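Local coordinates for phosphate-binding protein PstS 2 (PDB 4H1X) that probably serves as the solute-binding component of the PstSACB ABC transporter, which imports phosphate across the cell membrane, at residues A[83-88]-A[100-105]; A[94-99]-A[138-143]; A[106-111]-A[225-230]; A[131-136]-A[171-176]. All coordinates share one frame; numbering follows the deposited sequence.

Contact 3 is the buried one: main-chain hydrogen bonds pair strand 103-110 with strand 223-236, and apolar side chains and two aspartates pack beside them. Contact 1 is partly buried and joins the turn after strand 81-85 to the lead-in of that same strand 103-110, by van der Waals packing and one bridging water. Contact 2 lies at the surface, where helix 92-96 meets the loop after helix 128-136 without any hydrogen bond between the two. Contact 4, partly buried, packs helix 128-136 on helix 164-180 chiefly through valine, leucine and alanine. Contacts 1 and 3 meet in the Arg104-Asp230 salt bridge, whereas contacts 1 and 4 do not touch.

Contact 1 of 4, residues A[83-88]-A[100-105]; sequences LEIDGV and YPLQRP
Tyr100 holds its CG anti to the backbone N (chi1 -172°), which carries the ring alongside 83-88, while Ile85 has CG1 anti to its carbonyl carbon and an off-rotamer chi2 of 96° that brings CD1 to the phenol end. The closest touch is Ile85 CD1 to Tyr100 OH, 3.3 Å, with the methyl oblique to the ring; this is one of two deposited conformers of Ile85. The same CD1 reaches Leu102 CD1 at 3.7 Å, the two side chains crossing at about a right angle. The other branch of Ile85, CG2, lies against Pro101 CG at 3.9 Å. At the ring edge, in plane, sits the carbonyl of Val88, whose O is 3.7 Å from Tyr100 CD1, and Val88 CG1 packs on Tyr100 CB. The phenol oxygen is well gripped: a water donates to Tyr100 OH and to Leu83 O, each at 2.8 Å, and the hydroxyl is also bonded to Ile232 O. Met247 of helix 247-254 touches Ile85, Pro101 and Leu102. Ile85 and Val88 exchange two main-chain hydrogen bonds, N to O both ways, around Asp86 and Gly87: a type I' beta turn at the end of strand 81-85.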
loop_
_atom_site.group_PDB
_atom_site.type_symbol
_atom_site.label_atom_id
_atom_site.label_comp_id
_atom_site.label_asym_id
_atom_site.label_seq_id
_atom_site.Cartn_x
_atom_site.Cartn_y
_atom_site.Cartn_z
ATOM N N LEU A 83 4.607 -4.836 16.246
ATOM C CA LEU A 83 5.818 -4.314 16.862
ATOM C C LEU A 83 5.895 -2.816 16.669
ATOM O O LEU A 83 5.421 -2.295 15.658
ATOM C CB LEU A 83 7.084 -4.961 16.243
ATOM C CG LEU A 83 7.330 -6.453 16.504
ATOM C CD1 LEU A 83 8.573 -6.942 15.743
ATOM C CD2 LEU A 83 7.479 -6.748 17.981
ATOM N N GLU A 84 6.523 -2.119 17.624
ATOM C CA GLU A 84 6.815 -0.707 17.427
ATOM C C GLU A 84 8.091 -0.663 16.569
ATOM O O GLU A 84 8.938 -1.553 16.708
ATOM C CB GLU A 84 6.982 0.010 18.785
ATOM C CG GLU A 84 5.678 0.028 19.578
ATOM C CD GLU A 84 5.716 0.810 20.878
ATOM O OE1 GLU A 84 6.826 1.184 21.323
ATOM O OE2 GLU A 84 4.629 1.038 21.457
ATOM N N ILE A 85 8.212 0.317 15.663
ATOM C CA ILE A 85 9.413 0.432 14.826
ATOM C C ILE A 85 10.066 1.765 15.154
ATOM O O ILE A 85 9.424 2.816 15.037
ATOM C CB ILE A 85 9.129 0.234 13.315
ATOM C CG1 ILE A 85 8.793 -1.235 13.019
ATOM C CG2 ILE A 85 10.329 0.665 12.467
ATOM C CD1 ILE A 85 7.398 -1.527 12.977
ATOM N N ASP A 86 11.330 1.708 15.626
ATOM C CA ASP A 86 12.086 2.895 16.075
ATOM C C ASP A 86 11.330 3.580 17.225
ATOM O O ASP A 86 11.239 4.811 17.274
ATOM C CB ASP A 86 12.327 3.895 14.925
ATOM C CG ASP A 86 13.173 3.433 13.753
ATOM O OD1 ASP A 86 14.160 2.684 13.981
ATOM O OD2 ASP A 86 12.919 3.913 12.622
ATOM N N GLY A 87 10.750 2.764 18.106
ATOM C CA GLY A 87 9.960 3.213 19.247
ATOM C C GLY A 87 8.620 3.856 18.922
ATOM O O GLY A 87 7.963 4.365 19.844
ATOM N N VAL A 88 8.178 3.806 17.623
ATOM C CA VAL A 88 6.902 4.388 17.135
ATOM C C VAL A 88 5.838 3.296 16.924
ATOM O O VAL A 88 6.047 2.353 16.152
ATOM C CB VAL A 88 7.090 5.209 15.821
ATOM C CG1 VAL A 88 5.772 5.817 15.333
ATOM C CG2 VAL A 88 8.162 6.294 15.975
ATOM N N TYR A 100 5.757 7.149 11.767
ATOM C CA TYR A 100 5.812 5.713 11.482
ATOM C C TYR A 100 6.382 5.506 10.064
ATOM O O TYR A 100 5.791 5.967 9.094
ATOM C CB TYR A 100 4.432 5.073 11.678
ATOM C CG TYR A 100 4.500 3.574 11.569
ATOM C CD1 TYR A 100 4.996 2.803 12.617
ATOM C CD2 TYR A 100 4.103 2.923 10.403
ATOM C CE1 TYR A 100 5.082 1.415 12.516
ATOM C CE2 TYR A 100 4.156 1.536 10.299
ATOM C CZ TYR A 100 4.656 0.784 11.353
ATOM O OH TYR A 100 4.700 -0.587 11.244
ATOM N N PRO A 101 7.562 4.863 9.934
ATOM C CA PRO A 101 8.245 4.813 8.627
ATOM C C PRO A 101 7.791 3.760 7.605
ATOM O O PRO A 101 8.049 3.968 6.411
ATOM C CB PRO A 101 9.703 4.567 9.019
ATOM C CG PRO A 101 9.619 3.779 10.265
ATOM C CD PRO A 101 8.398 4.265 11.001
ATOM N N LEU A 102 7.150 2.660 8.036
ATOM C CA LEU A 102 6.698 1.619 7.101
ATOM C C LEU A 102 5.354 1.999 6.535
ATOM O O LEU A 102 4.300 1.596 7.044
ATOM C CB LEU A 102 6.627 0.237 7.747
ATOM C CG LEU A 102 7.880 -0.269 8.432
ATOM C CD1 LEU A 102 7.549 -1.479 9.251
ATOM C CD2 LEU A 102 8.965 -0.593 7.425
ATOM N N GLN A 103 5.390 2.839 5.515
ATOM C CA GLN A 103 4.176 3.321 4.863
ATOM C C GLN A 103 4.512 3.747 3.463
ATOM O O GLN A 103 5.680 4.039 3.133
ATOM C CB GLN A 103 3.563 4.509 5.641
ATOM C CG GLN A 103 4.501 5.730 5.731
ATOM C CD GLN A 103 3.787 6.964 6.194
ATOM O OE1 GLN A 103 3.017 7.594 5.448
ATOM N NE2 GLN A 103 3.993 7.312 7.450
ATOM N N ARG A 104 3.480 3.778 2.629
ATOM C CA ARG A 104 3.626 4.212 1.257
ATOM C C ARG A 104 2.352 4.905 0.825
ATOM O O ARG A 104 1.257 4.551 1.295
ATOM C CB ARG A 104 3.942 3.025 0.323
ATOM C CG ARG A 104 2.910 1.904 0.432
ATOM C CD ARG A 104 3.054 0.865 -0.636
ATOM N NE ARG A 104 2.100 -0.220 -0.419
ATOM C CZ ARG A 104 1.859 -1.186 -1.291
ATOM N NH1 ARG A 104 2.498 -1.214 -2.455
ATOM N NH2 ARG A 104 0.956 -2.115 -1.024
ATOM N N PRO A 105 2.468 5.857 -0.112
ATOM C CA PRO A 105 1.256 6.507 -0.611
ATOM C C PRO A 105 0.608 5.694 -1.720
ATOM O O PRO A 105 1.306 4.974 -2.466
ATOM C CB PRO A 105 1.789 7.833 -1.164
ATOM C CG PRO A 105 3.184 7.491 -1.669
ATOM C CD PRO A 105 3.696 6.400 -0.749
HETATM O O HOH W 1 4.404 -2.617 13.090
#

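Contact 2 of 4, residues A[94-99]-A[138-143]; sequences TVLDGE and KFIEAK
Ile140 points at helix 92-96 with its two branches spread over neighbouring residues. Its CG1 is anti to the carbonyl carbon, and the CD1 methyl at the end of that branch nestles into the fork of Val95: CD1 lies 3.7 Å from Val95 CB, with both valine methyls almost as near. CG2, the branch anti to the backbone N, turns instead to Leu96 and meets its CG at 3.8 Å. Both pairs cross obliquely. Leu96 does not aim its CB at the loop, yet its tip comes across: CD2 lies 3.4 Å from Glu141 O and 3.6 Å from Ala142 CA, so this methyl rests on main chain. Glu141 itself turns away and folds back on its own loop, where OE2 accepts from Lys143 N at 3.1 Å through the anti lone pair. On the other side the helix gives way to an Asx turn, with Asp97 OD1 taking the N-H of Glu99 from above the carboxylate plane at 3.0 Å. Gly98, at positive phi, is the residue where the chain leaves helical geometry. A Schellman motif with Lys138 as its C-prime residue closes helix 128-136 just before this loop. Strand 223-236 backs the contact: Ile140 is backbone-bonded to its Leu229, on which Val95 and Ala142 also pack, while Val95 O accepts from Gln103 of strand 103-110.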
loop_
_atom_site.group_PDB
_atom_site.type_symbol
_atom_site.label_atom_id
_atom_site.label_comp_id
_atom_site.label_asym_id
_atom_site.label_seq_id
_atom_site.Cartn_x
_atom_site.Cartn_y
_atom_site.Cartn_z
ATOM N N THR A 94 0.333 8.261 13.696
ATOM C CA THR A 94 1.782 8.214 13.429
ATOM C C THR A 94 2.076 7.996 11.947
ATOM O O THR A 94 3.168 8.376 11.475
ATOM C CB THR A 94 2.489 7.177 14.305
ATOM O OG1 THR A 94 1.891 5.897 14.098
ATOM C CG2 THR A 94 2.449 7.555 15.810
ATOM N N VAL A 95 1.098 7.432 11.199
ATOM C CA VAL A 95 1.276 7.304 9.760
ATOM C C VAL A 95 1.082 8.705 9.160
ATOM O O VAL A 95 1.927 9.155 8.388
ATOM C CB VAL A 95 0.324 6.266 9.122
ATOM C CG1 VAL A 95 0.356 6.359 7.577
ATOM C CG2 VAL A 95 0.680 4.845 9.580
ATOM N N LEU A 96 -0.022 9.390 9.556
ATOM C CA LEU A 96 -0.359 10.741 9.090
ATOM C C LEU A 96 0.767 11.756 9.332
ATOM O O LEU A 96 1.161 12.458 8.401
ATOM C CB LEU A 96 -1.645 11.240 9.771
ATOM C CG LEU A 96 -2.953 10.831 9.101
ATOM C CD1 LEU A 96 -4.147 11.213 9.969
ATOM C CD2 LEU A 96 -3.075 11.460 7.718
ATOM N N ASP A 97 1.316 11.805 10.553
ATOM C CA ASP A 97 2.366 12.773 10.862
ATOM C C ASP A 97 3.783 12.320 10.400
ATOM O O ASP A 97 4.750 13.026 10.670
ATOM C CB ASP A 97 2.354 13.154 12.359
ATOM C CG ASP A 97 2.763 12.080 13.348
ATOM O OD1 ASP A 97 3.310 11.047 12.912
ATOM O OD2 ASP A 97 2.526 12.269 14.558
ATOM N N GLY A 98 3.889 11.173 9.721
ATOM C CA GLY A 98 5.160 10.657 9.211
ATOM C C GLY A 98 6.137 10.074 10.222
ATOM O O GLY A 98 7.277 9.757 9.857
ATOM N N GLU A 99 5.724 9.925 11.502
ATOM C CA GLU A 99 6.593 9.318 12.519
ATOM C C GLU A 99 6.809 7.832 12.240
ATOM O O GLU A 99 7.893 7.304 12.508
ATOM C CB GLU A 99 5.979 9.451 13.909
ATOM C CG GLU A 99 6.150 10.784 14.610
ATOM C CD GLU A 99 5.630 10.660 16.029
ATOM O OE1 GLU A 99 4.417 10.895 16.235
ATOM O OE2 GLU A 99 6.401 10.194 16.901
ATOM N N LYS A 138 -10.322 0.596 5.358
ATOM C CA LYS A 138 -9.260 0.513 6.372
ATOM C C LYS A 138 -7.887 1.102 5.928
ATOM O O LYS A 138 -6.862 0.778 6.521
ATOM C CB LYS A 138 -9.087 -0.953 6.867
ATOM C CG LYS A 138 -10.389 -1.609 7.389
ATOM C CD LYS A 138 -10.810 -1.067 8.737
ATOM C CE LYS A 138 -11.743 -2.005 9.463
ATOM N NZ LYS A 138 -11.716 -1.779 10.933
ATOM N N PHE A 139 -7.893 2.039 4.979
ATOM C CA PHE A 139 -6.692 2.797 4.625
ATOM C C PHE A 139 -6.723 4.110 5.402
ATOM O O PHE A 139 -7.758 4.474 5.962
ATOM C CB PHE A 139 -6.614 3.054 3.111
ATOM C CG PHE A 139 -6.370 1.787 2.336
ATOM C CD1 PHE A 139 -5.086 1.255 2.229
ATOM C CD2 PHE A 139 -7.419 1.128 1.703
ATOM C CE1 PHE A 139 -4.865 0.055 1.541
ATOM C CE2 PHE A 139 -7.201 -0.060 1.007
ATOM C CZ PHE A 139 -5.921 -0.583 0.919
ATOM N N ILE A 140 -5.604 4.824 5.432
ATOM C CA ILE A 140 -5.545 6.107 6.129
ATOM C C ILE A 140 -5.736 7.271 5.131
ATOM O O ILE A 140 -5.124 7.284 4.062
ATOM C CB ILE A 140 -4.223 6.188 6.915
ATOM C CG1 ILE A 140 -4.269 5.166 8.084
ATOM C CG2 ILE A 140 -3.954 7.612 7.416
ATOM C CD1 ILE A 140 -2.943 4.631 8.546
ATOM N N GLU A 141 -6.623 8.218 5.494
ATOM C CA GLU A 141 -6.953 9.402 4.700
ATOM C C GLU A 141 -5.977 10.541 5.057
ATOM O O GLU A 141 -6.026 11.073 6.166
ATOM C CB GLU A 141 -8.439 9.782 4.938
ATOM C CG GLU A 141 -8.943 10.987 4.160
ATOM C CD GLU A 141 -8.688 10.903 2.668
ATOM O OE1 GLU A 141 -9.402 10.141 1.973
ATOM O OE2 GLU A 141 -7.738 11.571 2.204
ATOM N N ALA A 142 -5.093 10.903 4.106
ATOM C CA ALA A 142 -4.085 11.970 4.265
ATOM C C ALA A 142 -4.699 13.378 4.226
ATOM O O ALA A 142 -4.185 14.291 4.881
ATOM C CB ALA A 142 -3.024 11.851 3.180
ATOM N N LYS A 143 -5.774 13.558 3.439
ATOM C CA LYS A 143 -6.422 14.859 3.297
ATOM C C LYS A 143 -7.249 15.207 4.528
ATOM O O LYS A 143 -7.926 14.346 5.106
ATOM C CB LYS A 143 -7.292 14.919 2.030
ATOM C CG LYS A 143 -6.531 14.657 0.728
ATOM C CD LYS A 143 -5.720 15.865 0.245
ATOM C CE LYS A 143 -4.453 15.460 -0.474
ATOM N NZ LYS A 143 -3.790 16.619 -1.125
#

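Contact 3 of 4, residues A[106-111]-A[225-230]; sequences FNIVWS and DAIALD
Four main-chain hydrogen bonds zip these antiparallel strands together. Ile108 and Asp225 form a hydrogen-bonded pair, with Ile108 N to Asp225 O at 3.0 Å and Asp225 N to Ile108 O at 2.9 Å. One step on, Asn107 and Ala226 are a non-hydrogen-bonded pair. Then the register slips: Phe106 O accepts from Ile227 N nearly along its C=O axis, while Phe106 N gives a nearly straight bond (171°) to Ala228 O at 2.8 Å. Ile227 and Ala228 thus both face Phe106, a classic beta bulge, and strand 223-236 turns a corner there. Ile227 CG2 meets Ile108 CG1 at 3.7 Å, the two side chains crossing at about a right angle, and Asp230 CB makes an off-centre CH-pi contact, 4.0 Å from the centroid of the Phe106 ring. Trp110 brings CZ3 to within 3.7 Å of Asp225 CB. Further out, Met170 of helix 164-180 touches both isoleucines, and the Phe139 ring meets that of Phe106 at about 50°. The buried polar ends find partners beyond the two segments: Asn107 ND2 bonds to Arg212 O, Asp225 OD2 to His126, and Asp230 OD2 pairs with Arg104. Two carboxylates therefore lie buried beside hydrocarbon and aromatic groups; Arg104 would be expected to keep Asp230 ionised, and His126, with Lys143 in a long, weak ion pair to Asp225 OD1, could stabilise charge on Asp225.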
loop_
_atom_site.group_PDB
_atom_site.type_symbol
_atom_site.label_atom_id
_atom_site.label_comp_id
_atom_site.label_asym_id
_atom_site.label_seq_id
_atom_site.Cartn_x
_atom_site.Cartn_y
_atom_site.Cartn_z
ATOM N N PHE A 106 -0.721 5.824 -1.847
ATOM C CA PHE A 106 -1.450 5.345 -3.007
ATOM C C PHE A 106 -1.775 6.591 -3.805
ATOM O O PHE A 106 -2.647 7.383 -3.407
ATOM C CB PHE A 106 -2.704 4.554 -2.657
ATOM C CG PHE A 106 -2.531 3.137 -2.160
ATOM C CD1 PHE A 106 -1.258 2.593 -1.976
ATOM C CD2 PHE A 106 -3.638 2.317 -1.959
ATOM C CE1 PHE A 106 -1.100 1.256 -1.576
ATOM C CE2 PHE A 106 -3.477 0.982 -1.555
ATOM C CZ PHE A 106 -2.210 0.473 -1.339
ATOM N N ASN A 107 -0.948 6.850 -4.819
ATOM C CA ASN A 107 -1.107 8.005 -5.678
ATOM C C ASN A 107 -1.911 7.680 -6.920
ATOM O O ASN A 107 -1.765 6.605 -7.510
ATOM C CB ASN A 107 0.274 8.518 -6.129
ATOM C CG ASN A 107 1.015 9.245 -5.043
ATOM O OD1 ASN A 107 0.449 10.061 -4.317
ATOM N ND2 ASN A 107 2.286 8.961 -4.900
ATOM N N ILE A 108 -2.690 8.660 -7.339
ATOM C CA ILE A 108 -3.344 8.726 -8.643
ATOM C C ILE A 108 -2.598 9.838 -9.398
ATOM O O ILE A 108 -2.109 10.805 -8.774
ATOM C CB ILE A 108 -4.871 8.952 -8.591
ATOM C CG1 ILE A 108 -5.232 10.275 -7.848
ATOM C CG2 ILE A 108 -5.568 7.721 -8.011
ATOM C CD1 ILE A 108 -6.615 10.744 -8.005
ATOM N N VAL A 109 -2.422 9.659 -10.703
ATOM C CA VAL A 109 -1.696 10.614 -11.525
ATOM C C VAL A 109 -2.541 10.918 -12.751
ATOM O O VAL A 109 -3.253 10.040 -13.227
ATOM C CB VAL A 109 -0.264 10.153 -11.920
ATOM C CG1 VAL A 109 0.570 9.790 -10.692
ATOM C CG2 VAL A 109 -0.294 8.974 -12.887
ATOM N N TRP A 110 -2.445 12.145 -13.247
ATOM C CA TRP A 110 -3.154 12.558 -14.457
ATOM C C TRP A 110 -2.360 13.665 -15.151
ATOM O O TRP A 110 -1.428 14.234 -14.552
ATOM C CB TRP A 110 -4.590 13.020 -14.133
ATOM C CG TRP A 110 -4.671 14.257 -13.296
ATOM C CD1 TRP A 110 -4.736 15.549 -13.735
ATOM C CD2 TRP A 110 -4.814 14.307 -11.879
ATOM N NE1 TRP A 110 -4.914 16.402 -12.673
ATOM C CE2 TRP A 110 -4.976 15.666 -11.519
ATOM C CE3 TRP A 110 -4.833 13.330 -10.871
ATOM C CZ2 TRP A 110 -5.124 16.077 -10.182
ATOM C CZ3 TRP A 110 -4.973 13.738 -9.547
ATOM C CH2 TRP A 110 -5.105 15.095 -9.215
ATOM N N SER A 111 -2.745 13.983 -16.396
ATOM C CA SER A 111 -2.094 15.040 -17.152
ATOM C C SER A 111 -3.148 16.042 -17.594
ATOM O O SER A 111 -4.330 15.917 -17.220
ATOM C CB SER A 111 -1.413 14.432 -18.370
ATOM O OG SER A 111 -2.414 13.972 -19.269
ATOM N N ASP A 225 -1.513 12.812 -6.737
ATOM C CA ASP A 225 -2.323 13.092 -5.570
ATOM C C ASP A 225 -2.463 11.825 -4.724
ATOM O O ASP A 225 -2.851 10.779 -5.249
ATOM C CB ASP A 225 -3.688 13.566 -6.084
ATOM C CG ASP A 225 -4.750 13.710 -5.033
ATOM O OD1 ASP A 225 -4.539 14.500 -4.083
ATOM O OD2 ASP A 225 -5.807 13.055 -5.173
ATOM N N ALA A 226 -2.139 11.907 -3.421
ATOM C CA ALA A 226 -2.260 10.716 -2.559
ATOM C C ALA A 226 -3.708 10.556 -2.088
ATOM O O ALA A 226 -4.195 11.367 -1.294
ATOM C CB ALA A 226 -1.308 10.812 -1.373
ATOM N N ILE A 227 -4.393 9.520 -2.581
ATOM C CA ILE A 227 -5.789 9.228 -2.223
ATOM C C ILE A 227 -5.843 8.407 -0.925
ATOM O O ILE A 227 -6.888 8.316 -0.304
ATOM C CB ILE A 227 -6.565 8.533 -3.368
ATOM C CG1 ILE A 227 -6.000 7.138 -3.707
ATOM C CG2 ILE A 227 -6.646 9.442 -4.584
ATOM C CD1 ILE A 227 -6.940 6.195 -4.593
ATOM N N ALA A 228 -4.728 7.813 -0.525
ATOM C CA ALA A 228 -4.653 7.009 0.694
ATOM C C ALA A 228 -3.217 6.791 1.101
ATOM O O ALA A 228 -2.310 6.844 0.253
ATOM C CB ALA A 228 -5.317 5.646 0.474
ATOM N N LEU A 229 -3.020 6.491 2.388
ATOM C CA LEU A 229 -1.730 6.075 2.928
ATOM C C LEU A 229 -1.892 4.652 3.381
ATOM O O LEU A 229 -2.883 4.305 4.042
ATOM C CB LEU A 229 -1.229 6.973 4.069
ATOM C CG LEU A 229 -1.025 8.451 3.742
ATOM C CD1 LEU A 229 -0.546 9.187 4.981
ATOM C CD2 LEU A 229 -0.037 8.639 2.604
ATOM N N ASP A 230 -0.972 3.810 2.949
ATOM C CA ASP A 230 -1.020 2.405 3.282
ATOM C C ASP A 230 0.120 2.100 4.219
ATOM O O ASP A 230 1.271 2.117 3.793
ATOM C CB ASP A 230 -0.940 1.552 2.001
ATOM C CG ASP A 230 -0.900 0.056 2.259
ATOM O OD1 ASP A 230 -1.754 -0.444 3.048
ATOM O OD2 ASP A 230 -0.001 -0.614 1.705
#

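Contact 4 of 4, residues A[131-136]-A[171-176]; sequences QQVVTD and EKLAEA
The one hydrogen-bonded pair of flat groups, Gln132 and Asp136, lies along helix 128-136: Gln132 NE2 reaches one turn on to Asp136 OD1 at 2.8 Å, with the oxygen in the plane of the Gln132 amide, whereas the N-H comes down on the carboxylate from above, 49° out of its plane. The faces that meet are aliphatic, and Val133 is the residue at their centre. Its CG1, anti to the backbone N, lies 3.7 Å from Lys172 CB, and its CG2 touches Ala176 CB at 3.8 Å, so the two methyls straddle one turn of the partner helix. Leu173 lies between these two in sequence and extends CD2 to 3.8 Å from Val133 CB. This is an inclined, roughly antiparallel helix pair: the axes of 131-136 and 171-176 run 138° apart and approach to 9.7 Å. Both helices rest on strand 223-236, Val134 through Ala228 and Leu173 through Ile227. On its far side helix 164-180 leans on strand 183-190 by way of Ala174. Lys172 begins pointing at helix 128-136, but its chain bends at chi2 (-64°) and carries the ammonium away, and the side chain also touches Asn137.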
loop_
_atom_site.group_PDB
_atom_site.type_symbol
_atom_site.label_atom_id
_atom_site.label_comp_id
_atom_site.label_asym_id
_atom_site.label_seq_id
_atom_site.Cartn_x
_atom_site.Cartn_y
_atom_site.Cartn_z
ATOM N N GLN A 131 -13.702 9.968 0.477
ATOM C CA GLN A 131 -12.824 9.798 1.639
ATOM C C GLN A 131 -13.390 8.715 2.544
ATOM O O GLN A 131 -12.618 7.924 3.104
ATOM C CB GLN A 131 -12.667 11.108 2.421
ATOM C CG GLN A 131 -11.877 12.201 1.707
ATOM C CD GLN A 131 -11.639 13.409 2.598
ATOM O OE1 GLN A 131 -12.076 13.483 3.756
ATOM N NE2 GLN A 131 -10.948 14.395 2.072
ATOM N N GLN A 132 -14.736 8.642 2.665
ATOM C CA GLN A 132 -15.365 7.604 3.495
ATOM C C GLN A 132 -15.116 6.185 2.911
ATOM O O GLN A 132 -14.945 5.227 3.671
ATOM C CB GLN A 132 -16.865 7.870 3.688
ATOM C CG GLN A 132 -17.456 7.114 4.884
ATOM C CD GLN A 132 -16.808 7.485 6.202
ATOM O OE1 GLN A 132 -16.710 8.661 6.580
ATOM N NE2 GLN A 132 -16.313 6.485 6.915
ATOM N N VAL A 133 -15.041 6.055 1.583
ATOM C CA VAL A 133 -14.737 4.760 0.958
ATOM C C VAL A 133 -13.321 4.333 1.391
ATOM O O VAL A 133 -13.110 3.179 1.757
ATOM C CB VAL A 133 -14.884 4.794 -0.588
ATOM C CG1 VAL A 133 -14.360 3.498 -1.217
ATOM C CG2 VAL A 133 -16.339 5.028 -0.996
ATOM N N VAL A 134 -12.363 5.281 1.359
ATOM C CA VAL A 134 -10.990 4.992 1.731
ATOM C C VAL A 134 -10.905 4.499 3.192
ATOM O O VAL A 134 -10.324 3.428 3.418
ATOM C CB VAL A 134 -10.113 6.243 1.479
ATOM C CG1 VAL A 134 -8.715 6.078 2.062
ATOM C CG2 VAL A 134 -10.024 6.525 -0.041
ATOM N N THR A 135 -11.470 5.280 4.157
ATOM C CA THR A 135 -11.382 4.910 5.572
ATOM C C THR A 135 -12.208 3.648 5.885
ATOM O O THR A 135 -11.770 2.859 6.729
ATOM C CB THR A 135 -11.759 6.072 6.489
ATOM O OG1 THR A 135 -13.079 6.493 6.178
ATOM C CG2 THR A 135 -10.769 7.247 6.396
ATOM N N ASP A 136 -13.358 3.429 5.210
ATOM C CA ASP A 136 -14.183 2.219 5.422
ATOM C C ASP A 136 -13.452 0.974 4.963
ATOM O O ASP A 136 -13.672 -0.095 5.539
ATOM C CB ASP A 136 -15.543 2.312 4.719
ATOM C CG ASP A 136 -16.544 3.203 5.438
ATOM O OD1 ASP A 136 -16.231 3.669 6.566
ATOM O OD2 ASP A 136 -17.652 3.385 4.910
ATOM N N GLU A 171 -11.239 -0.110 -7.275
ATOM C CA GLU A 171 -12.475 -0.847 -7.553
ATOM C C GLU A 171 -13.594 -0.351 -6.607
ATOM O O GLU A 171 -14.705 -0.081 -7.061
ATOM C CB GLU A 171 -12.237 -2.366 -7.420
ATOM C CG GLU A 171 -11.502 -2.974 -8.612
ATOM C CD GLU A 171 -10.636 -4.209 -8.400
ATOM O OE1 GLU A 171 -10.892 -4.988 -7.451
ATOM O OE2 GLU A 171 -9.720 -4.421 -9.229
ATOM N N LYS A 172 -13.285 -0.190 -5.297
ATOM C CA LYS A 172 -14.286 0.287 -4.310
ATOM C C LYS A 172 -14.755 1.719 -4.682
ATOM O O LYS A 172 -15.948 2.047 -4.605
ATOM C CB LYS A 172 -13.715 0.261 -2.866
ATOM C CG LYS A 172 -13.260 -1.123 -2.336
ATOM C CD LYS A 172 -14.420 -2.100 -2.212
ATOM C CE LYS A 172 -13.985 -3.368 -1.502
ATOM N NZ LYS A 172 -15.053 -4.395 -1.570
ATOM N N LEU A 173 -13.811 2.551 -5.102
ATOM C CA LEU A 173 -14.120 3.944 -5.479
ATOM C C LEU A 173 -14.956 3.971 -6.752
ATOM O O LEU A 173 -15.955 4.701 -6.782
ATOM C CB LEU A 173 -12.854 4.777 -5.622
ATOM C CG LEU A 173 -12.147 5.110 -4.283
ATOM C CD1 LEU A 173 -10.703 5.543 -4.510
ATOM C CD2 LEU A 173 -12.915 6.223 -3.476
ATOM N N ALA A 174 -14.615 3.120 -7.749
ATOM C CA ALA A 174 -15.398 2.997 -8.978
ATOM C C ALA A 174 -16.824 2.519 -8.668
ATOM O O ALA A 174 -17.768 3.074 -9.229
ATOM C CB ALA A 174 -14.722 2.040 -9.940
ATOM N N GLU A 175 -16.992 1.541 -7.741
ATOM C CA GLU A 175 -18.333 1.029 -7.379
ATOM C C GLU A 175 -19.202 2.146 -6.824
ATOM O O GLU A 175 -20.368 2.286 -7.224
ATOM C CB GLU A 175 -18.226 -0.070 -6.304
ATOM C CG GLU A 175 -17.631 -1.392 -6.734
ATOM C CD GLU A 175 -17.480 -2.345 -5.562
ATOM O OE1 GLU A 175 -17.631 -1.911 -4.397
ATOM O OE2 GLU A 175 -17.219 -3.540 -5.813
ATOM N N ALA A 176 -18.643 2.923 -5.865
ATOM C CA ALA A 176 -19.396 4.009 -5.213
ATOM C C ALA A 176 -19.732 5.106 -6.225
ATOM O O ALA A 176 -20.844 5.621 -6.205
ATOM C CB ALA A 176 -18.602 4.576 -4.037
#